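Local coordinates for flavoprotein (Thermotoga maritima, PDB 5V8S), which probably works as an oxidoreductase that passes electrons between bound FMN and a di-iron centre, at residues Lys155-Val169 with Tyr217-Leu231. The protein carries 1 engineered substitution. Sequence-based numbering, arbitrary orientation.
With FEO (mu-oxo-diiron), chain C.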
loop_
_atom_site.group_PDB
_atom_site.type_symbol
_atom_site.label_atom_id
_atom_site.label_comp_id
_atom_site.label_asym_id
_atom_site.label_seq_id
_atom_site.Cartn_x
_atom_site.Cartn_y
_atom_site.Cartn_z
ATOM N N LYS A 155 28.964 -24.311 -19.512
ATOM C CA LYS A 155 29.193 -24.627 -18.112
ATOM C C LYS A 155 28.058 -24.031 -17.292
ATOM O O LYS A 155 27.723 -22.858 -17.455
ATOM C CB LYS A 155 30.527 -24.045 -17.648
ATOM C CG LYS A 155 30.887 -24.385 -16.212
ATOM C CD LYS A 155 32.279 -23.884 -15.847
ATOM C CE LYS A 155 32.750 -24.486 -14.537
ATOM N NZ LYS A 155 32.837 -25.992 -14.610
ATOM N N PHE A 156 27.453 -24.843 -16.430
ATOM C CA PHE A 156 26.298 -24.427 -15.648
ATOM C C PHE A 156 26.709 -24.243 -14.196
ATOM O O PHE A 156 27.284 -25.147 -13.583
ATOM C CB PHE A 156 25.162 -25.438 -15.802
ATOM C CG PHE A 156 24.747 -25.605 -17.223
ATOM C CD1 PHE A 156 23.890 -24.706 -17.808
ATOM C CD2 PHE A 156 25.314 -26.595 -18.010
ATOM C CE1 PHE A 156 23.546 -24.811 -19.136
ATOM C CE2 PHE A 156 24.969 -26.711 -19.332
ATOM C CZ PHE A 156 24.085 -25.807 -19.904
ATOM N N VAL A 157 26.406 -23.071 -13.653
ATOM C CA VAL A 157 26.790 -22.717 -12.299
ATOM C C VAL A 157 25.514 -22.404 -11.527
ATOM O O VAL A 157 24.792 -21.457 -11.868
ATOM C CB VAL A 157 27.734 -21.510 -12.299
ATOM C CG1 VAL A 157 28.081 -21.118 -10.880
ATOM C CG2 VAL A 157 28.993 -21.807 -13.141
ATOM N N MET A 158 25.246 -23.180 -10.485
ATOM C CA MET A 158 24.065 -22.920 -9.667
ATOM C C MET A 158 24.289 -21.666 -8.830
ATOM O O MET A 158 25.336 -21.506 -8.195
ATOM C CB MET A 158 23.779 -24.107 -8.746
ATOM C CG MET A 158 23.557 -25.440 -9.453
ATOM S SD MET A 158 22.314 -25.435 -10.755
ATOM C CE MET A 158 23.343 -25.561 -12.220
ATOM N N THR A 159 23.316 -20.769 -8.840
ATOM C CA THR A 159 23.358 -19.561 -8.021
ATOM C C THR A 159 22.029 -19.462 -7.285
ATOM O O THR A 159 21.204 -18.582 -7.563
ATOM C CB THR A 159 23.649 -18.321 -8.871
ATOM O OG1 THR A 159 22.611 -18.137 -9.844
ATOM C CG2 THR A 159 25.001 -18.473 -9.585
ATOM N N PRO A 160 21.795 -20.357 -6.323
ATOM C CA PRO A 160 20.461 -20.460 -5.714
ATOM C C PRO A 160 20.048 -19.193 -4.983
ATOM O O PRO A 160 20.873 -18.446 -4.456
ATOM C CB PRO A 160 20.603 -21.633 -4.739
ATOM C CG PRO A 160 22.076 -21.708 -4.442
ATOM C CD PRO A 160 22.775 -21.256 -5.688
ATOM N N TRP A 161 18.740 -18.952 -4.983
ATOM C CA TRP A 161 18.117 -17.866 -4.229
ATOM C C TRP A 161 18.472 -16.495 -4.784
ATOM O O TRP A 161 18.412 -15.492 -4.062
ATOM C CB TRP A 161 18.388 -17.992 -2.729
ATOM C CG TRP A 161 17.785 -19.256 -2.184
ATOM C CD1 TRP A 161 18.441 -20.393 -1.782
ATOM C CD2 TRP A 161 16.387 -19.528 -2.025
ATOM N NE1 TRP A 161 17.532 -21.341 -1.362
ATOM C CE2 TRP A 161 16.268 -20.838 -1.508
ATOM C CE3 TRP A 161 15.225 -18.789 -2.270
ATOM C CZ2 TRP A 161 15.039 -21.414 -1.223
ATOM C CZ3 TRP A 161 13.999 -19.361 -1.970
ATOM C CH2 TRP A 161 13.916 -20.662 -1.461
ATOM N N LEU A 162 18.761 -16.446 -6.088
ATOM C CA LEU A 162 18.870 -15.199 -6.837
ATOM C C LEU A 162 17.808 -15.128 -7.932
ATOM O O LEU A 162 18.140 -14.890 -9.095
ATOM C CB LEU A 162 20.273 -15.064 -7.440
ATOM C CG LEU A 162 21.413 -15.053 -6.426
ATOM C CD1 LEU A 162 22.791 -14.914 -7.096
ATOM C CD2 LEU A 162 21.207 -13.932 -5.406
ATOM N N HIS A 163 16.519 -15.256 -7.597
ATOM C CA HIS A 163 15.936 -15.092 -6.250
ATOM C C HIS A 163 15.079 -16.312 -5.890
ATOM O O HIS A 163 14.338 -16.281 -4.929
ATOM C CB HIS A 163 15.069 -13.834 -6.234
ATOM C CG HIS A 163 14.064 -13.818 -7.333
ATOM N ND1 HIS A 163 12.736 -14.136 -7.150
ATOM C CD2 HIS A 163 14.232 -13.653 -8.665
ATOM C CE1 HIS A 163 12.116 -14.091 -8.316
ATOM N NE2 HIS A 163 13.009 -13.820 -9.252
ATOM N N TRP A 164 15.190 -17.398 -6.661
ATOM C CA TRP A 164 14.462 -18.643 -6.430
ATOM C C TRP A 164 15.445 -19.792 -6.288
ATOM O O TRP A 164 16.594 -19.685 -6.723
ATOM C CB TRP A 164 13.540 -18.963 -7.612
ATOM C CG TRP A 164 12.200 -18.248 -7.637
ATOM C CD1 TRP A 164 11.752 -17.251 -6.800
ATOM C CD2 TRP A 164 11.136 -18.509 -8.552
ATOM N NE1 TRP A 164 10.473 -16.894 -7.151
ATOM C CE2 TRP A 164 10.064 -17.663 -8.209
ATOM C CE3 TRP A 164 10.971 -19.403 -9.609
ATOM C CZ2 TRP A 164 8.865 -17.664 -8.905
ATOM C CZ3 TRP A 164 9.771 -19.401 -10.297
ATOM C CH2 TRP A 164 8.737 -18.539 -9.943
ATOM N N PRO A 165 15.014 -20.934 -5.733
ATOM C CA PRO A 165 15.936 -22.073 -5.594
ATOM C C PRO A 165 16.360 -22.680 -6.916
ATOM O O PRO A 165 17.295 -23.500 -6.929
ATOM C CB PRO A 165 15.134 -23.080 -4.759
ATOM C CG PRO A 165 13.703 -22.683 -4.946
ATOM C CD PRO A 165 13.716 -21.198 -5.079
ATOM N N ASP A 166 15.717 -22.310 -8.022
ATOM C CA ASP A 166 16.047 -22.895 -9.316
ATOM C C ASP A 166 17.127 -22.138 -10.076
ATOM O O ASP A 166 17.543 -22.603 -11.136
ATOM C CB ASP A 166 14.799 -22.995 -10.208
ATOM C CG ASP A 166 14.264 -21.636 -10.666
ATOM O OD1 ASP A 166 14.685 -20.591 -10.121
ATOM O OD2 ASP A 166 13.414 -21.629 -11.586
ATOM N N THR A 167 17.597 -21.004 -9.570
ATOM C CA THR A 167 18.377 -20.102 -10.405
ATOM C C THR A 167 19.779 -20.634 -10.663
ATOM O O THR A 167 20.460 -21.125 -9.760
ATOM C CB THR A 167 18.405 -18.695 -9.796
ATOM O OG1 THR A 167 18.908 -18.719 -8.459
ATOM C CG2 THR A 167 17.051 -18.174 -9.713
ATOM N N MET A 168 20.190 -20.546 -11.923
ATOM C CA MET A 168 21.538 -20.873 -12.346
ATOM C C MET A 168 21.949 -19.872 -13.416
ATOM O O MET A 168 21.136 -19.101 -13.930
ATOM C CB MET A 168 21.605 -22.303 -12.905
ATOM C CG MET A 168 20.843 -22.505 -14.185
ATOM S SD MET A 168 21.161 -24.161 -14.855
ATOM C CE MET A 168 20.399 -23.997 -16.456
ATOM N N VAL A 169 23.231 -19.890 -13.758
ATOM C CA VAL A 169 23.738 -19.084 -14.856
ATOM C C VAL A 169 24.490 -20.015 -15.797
ATOM O O VAL A 169 25.007 -21.054 -15.379
ATOM C CB VAL A 169 24.622 -17.913 -14.363
ATOM C CG1 VAL A 169 23.829 -16.962 -13.468
ATOM C CG2 VAL A 169 25.816 -18.435 -13.611
ATOM N N TYR A 217 17.327 -11.804 -0.339
ATOM C CA TYR A 217 18.407 -12.780 -0.461
ATOM C C TYR A 217 19.733 -12.107 -0.797
ATOM O O TYR A 217 20.591 -12.697 -1.456
ATOM C CB TYR A 217 18.054 -13.817 -1.526
ATOM C CG TYR A 217 16.684 -14.441 -1.322
ATOM C CD1 TYR A 217 16.478 -15.381 -0.331
ATOM C CD2 TYR A 217 15.602 -14.074 -2.115
ATOM C CE1 TYR A 217 15.221 -15.949 -0.125
ATOM C CE2 TYR A 217 14.347 -14.627 -1.917
ATOM C CZ TYR A 217 14.161 -15.570 -0.925
ATOM O OH TYR A 217 12.907 -16.116 -0.744
ATOM N N LYS A 218 19.917 -10.861 -0.356
ATOM C CA LYS A 218 21.107 -10.121 -0.766
ATOM C C LYS A 218 22.396 -10.823 -0.335
ATOM O O LYS A 218 23.425 -10.686 -1.008
ATOM C CB LYS A 218 21.033 -8.666 -0.288
ATOM C CG LYS A 218 20.999 -8.474 1.202
ATOM C CD LYS A 218 20.734 -7.009 1.527
ATOM C CE LYS A 218 20.896 -6.692 3.009
ATOM N NZ LYS A 218 20.228 -7.676 3.886
ATOM N N ASN A 219 22.371 -11.592 0.756
ATOM C CA ASN A 219 23.573 -12.327 1.144
ATOM C C ASN A 219 23.973 -13.334 0.070
ATOM O O ASN A 219 25.168 -13.623 -0.107
ATOM C CB ASN A 219 23.371 -13.014 2.497
ATOM C CG ASN A 219 22.487 -14.252 2.407
ATOM O OD1 ASN A 219 21.248 -14.161 2.446
ATOM N ND2 ASN A 219 23.120 -15.422 2.283
ATOM N N TYR A 220 23.000 -13.845 -0.688
ATOM C CA TYR A 220 23.300 -14.793 -1.757
ATOM C C TYR A 220 23.880 -14.111 -2.990
ATOM O O TYR A 220 24.494 -14.785 -3.830
ATOM C CB TYR A 220 22.037 -15.572 -2.136
ATOM C CG TYR A 220 21.633 -16.617 -1.122
ATOM C CD1 TYR A 220 22.194 -17.891 -1.147
ATOM C CD2 TYR A 220 20.673 -16.346 -0.160
ATOM C CE1 TYR A 220 21.828 -18.843 -0.217
ATOM C CE2 TYR A 220 20.303 -17.288 0.763
ATOM C CZ TYR A 220 20.879 -18.535 0.733
ATOM O OH TYR A 220 20.484 -19.472 1.658
ATOM N N ILE A 221 23.714 -12.793 -3.119
ATOM C CA ILE A 221 24.427 -12.053 -4.155
ATOM C C ILE A 221 25.915 -12.131 -3.893
ATOM O O ILE A 221 26.713 -12.373 -4.804
ATOM C CB ILE A 221 23.950 -10.583 -4.192
ATOM C CG1 ILE A 221 22.527 -10.500 -4.727
ATOM C CG2 ILE A 221 24.900 -9.701 -5.038
ATOM C CD1 ILE A 221 21.935 -9.101 -4.591
ATOM N N LEU A 222 26.309 -11.940 -2.638
ATOM C CA LEU A 222 27.721 -11.995 -2.292
ATOM C C LEU A 222 28.285 -13.388 -2.523
ATOM O O LEU A 222 29.387 -13.537 -3.070
ATOM C CB LEU A 222 27.894 -11.556 -0.840
ATOM C CG LEU A 222 27.348 -10.157 -0.561
ATOM C CD1 LEU A 222 27.542 -9.819 0.902
ATOM C CD2 LEU A 222 28.028 -9.130 -1.456
ATOM N N GLU A 223 27.543 -14.423 -2.126
ATOM C CA GLU A 223 27.983 -15.794 -2.389
ATOM C C GLU A 223 28.079 -16.069 -3.883
ATOM O O GLU A 223 29.030 -16.716 -4.339
ATOM C CB GLU A 223 27.011 -16.790 -1.755
ATOM C CG GLU A 223 27.096 -16.896 -0.256
ATOM C CD GLU A 223 26.363 -18.119 0.276
ATOM O OE1 GLU A 223 26.088 -19.051 -0.517
ATOM O OE2 GLU A 223 26.069 -18.150 1.489
ATOM N N GLY A 224 27.084 -15.625 -4.653
ATOM C CA GLY A 224 27.108 -15.849 -6.087
ATOM C C GLY A 224 28.257 -15.134 -6.767
ATOM O O GLY A 224 28.920 -15.697 -7.641
ATOM N N ALA A 225 28.505 -13.880 -6.383
ATOM C CA ALA A 225 29.632 -13.148 -6.953
ATOM C C ALA A 225 30.951 -13.845 -6.654
ATOM O O ALA A 225 31.841 -13.890 -7.508
ATOM C CB ALA A 225 29.646 -11.722 -6.410
ATOM N N GLU A 226 31.103 -14.380 -5.441
ATOM C CA GLU A 226 32.313 -15.119 -5.082
ATOM C C GLU A 226 32.479 -16.337 -5.978
ATOM O O GLU A 226 33.587 -16.649 -6.435
ATOM C CB GLU A 226 32.202 -15.552 -3.617
ATOM C CG GLU A 226 33.260 -16.536 -3.132
ATOM C CD GLU A 226 34.612 -15.886 -2.959
ATOM O OE1 GLU A 226 34.667 -14.791 -2.359
ATOM O OE2 GLU A 226 35.619 -16.464 -3.431
ATOM N N LYS A 227 31.380 -17.037 -6.233
ATOM C CA LYS A 227 31.407 -18.221 -7.079
ATOM C C LYS A 227 31.830 -17.875 -8.495
ATOM O O LYS A 227 32.633 -18.590 -9.104
ATOM C CB LYS A 227 30.008 -18.819 -7.099
ATOM C CG LYS A 227 29.975 -20.298 -7.134
ATOM C CD LYS A 227 28.585 -20.798 -6.857
ATOM C CE LYS A 227 28.546 -22.279 -7.069
ATOM N NZ LYS A 227 27.231 -22.822 -6.743
ATOM N N LEU A 228 31.297 -16.795 -9.044
ATOM C CA LEU A 228 31.601 -16.416 -10.412
ATOM C C LEU A 228 32.979 -15.781 -10.549
ATOM O O LEU A 228 33.489 -15.683 -11.672
ATOM C CB LEU A 228 30.505 -15.482 -10.941
ATOM C CG LEU A 228 29.105 -16.119 -11.015
ATOM C CD1 LEU A 228 28.081 -15.122 -11.511
ATOM C CD2 LEU A 228 29.108 -17.340 -11.915
ATOM N N SER A 229 33.611 -15.394 -9.437
ATOM C CA SER A 229 34.874 -14.670 -9.515
ATOM C C SER A 229 36.014 -15.541 -10.022
ATOM O O SER A 229 37.055 -15.005 -10.405
ATOM C CB SER A 229 35.243 -14.092 -8.148
ATOM O OG SER A 229 35.670 -15.111 -7.266
ATOM N N SER A 230 35.855 -16.862 -10.015
ATOM C CA SER A 230 36.871 -17.753 -10.565
ATOM C C SER A 230 36.739 -17.947 -12.068
ATOM O O SER A 230 37.537 -18.690 -12.655
ATOM C CB SER A 230 36.797 -19.117 -9.883
ATOM O OG SER A 230 35.710 -19.868 -10.392
ATOM N N LEU A 231 35.769 -17.305 -12.704
ATOM C CA LEU A 231 35.555 -17.405 -14.134
ATOM C C LEU A 231 35.953 -16.088 -14.774
ATOM O O LEU A 231 35.696 -15.017 -14.216
ATOM C CB LEU A 231 34.077 -17.668 -14.438
ATOM C CG LEU A 231 33.531 -19.024 -13.983
ATOM C CD1 LEU A 231 32.016 -19.035 -14.130
ATOM C CD2 LEU A 231 34.163 -20.174 -14.770
HETATM FE FE1 FEO C . 12.632 -13.951 -11.402
HETATM FE FE2 FEO C . 12.949 -12.247 -14.337
HETATM O O FEO C . 12.222 -13.547 -13.191
HETATM O O HOH W 1 23.748 -17.666 -4.804
HETATM O O HOH W 2 11.747 -16.580 -3.114
HETATM O O HOH W 3 11.999 -11.850 -11.164
HETATM O O HOH W 4 12.704 -10.757 -12.636
#
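W161 sets its CB over the centre of the Y220 ring, a CH-pi contact 3.9 Å from the centroid, while its six-membered ring meets Y217 obliquely, the planes turned 31° apart. The nearest atoms there are W161 CE3 and Y217 CE1, at 3.6 Å. With CG anti to its carbonyl carbon (chi1 -63°), the indole runs alongside the Y220 side chain, both pointing the same way. W363 of the second subunit meets W161 edge-to-face, so this aromatic cluster also belongs to the dimer interface. Y217 CB presses on W161 O, a buried carbonyl oxygen with no polar partner in the model. Two waters stitch the loop to the start of the helix: one donates to both P160 O and Y220 O, the other joins H163 O to Y217 OH.

Next along, L162 lays CD2 against the helix backbone, 3.6 Å from I221 N, and its CD1 lies by Y220 O. Farther on, the extended chain of K227 runs the opposite way alongside V157, CE near CG1, and its NZ donates to M158 O at 2.7 Å, tilted 21° from the carbonyl plane; D143 adds a salt bridge to the same ammonium. V157 and V169, neighbours on paired antiparallel strands, share L228 CD2, and V157 CG2 touches L231 CD1.

Helix 218-228 thus packs nearly antiparallel to strand 155-158 and against the loop that follows it, whose H163, after a cis peptide bond, binds one iron through NE2 at 2.2 Å: the di-iron site of a metallo-beta-lactamase-like domain in a flavodiiron protein.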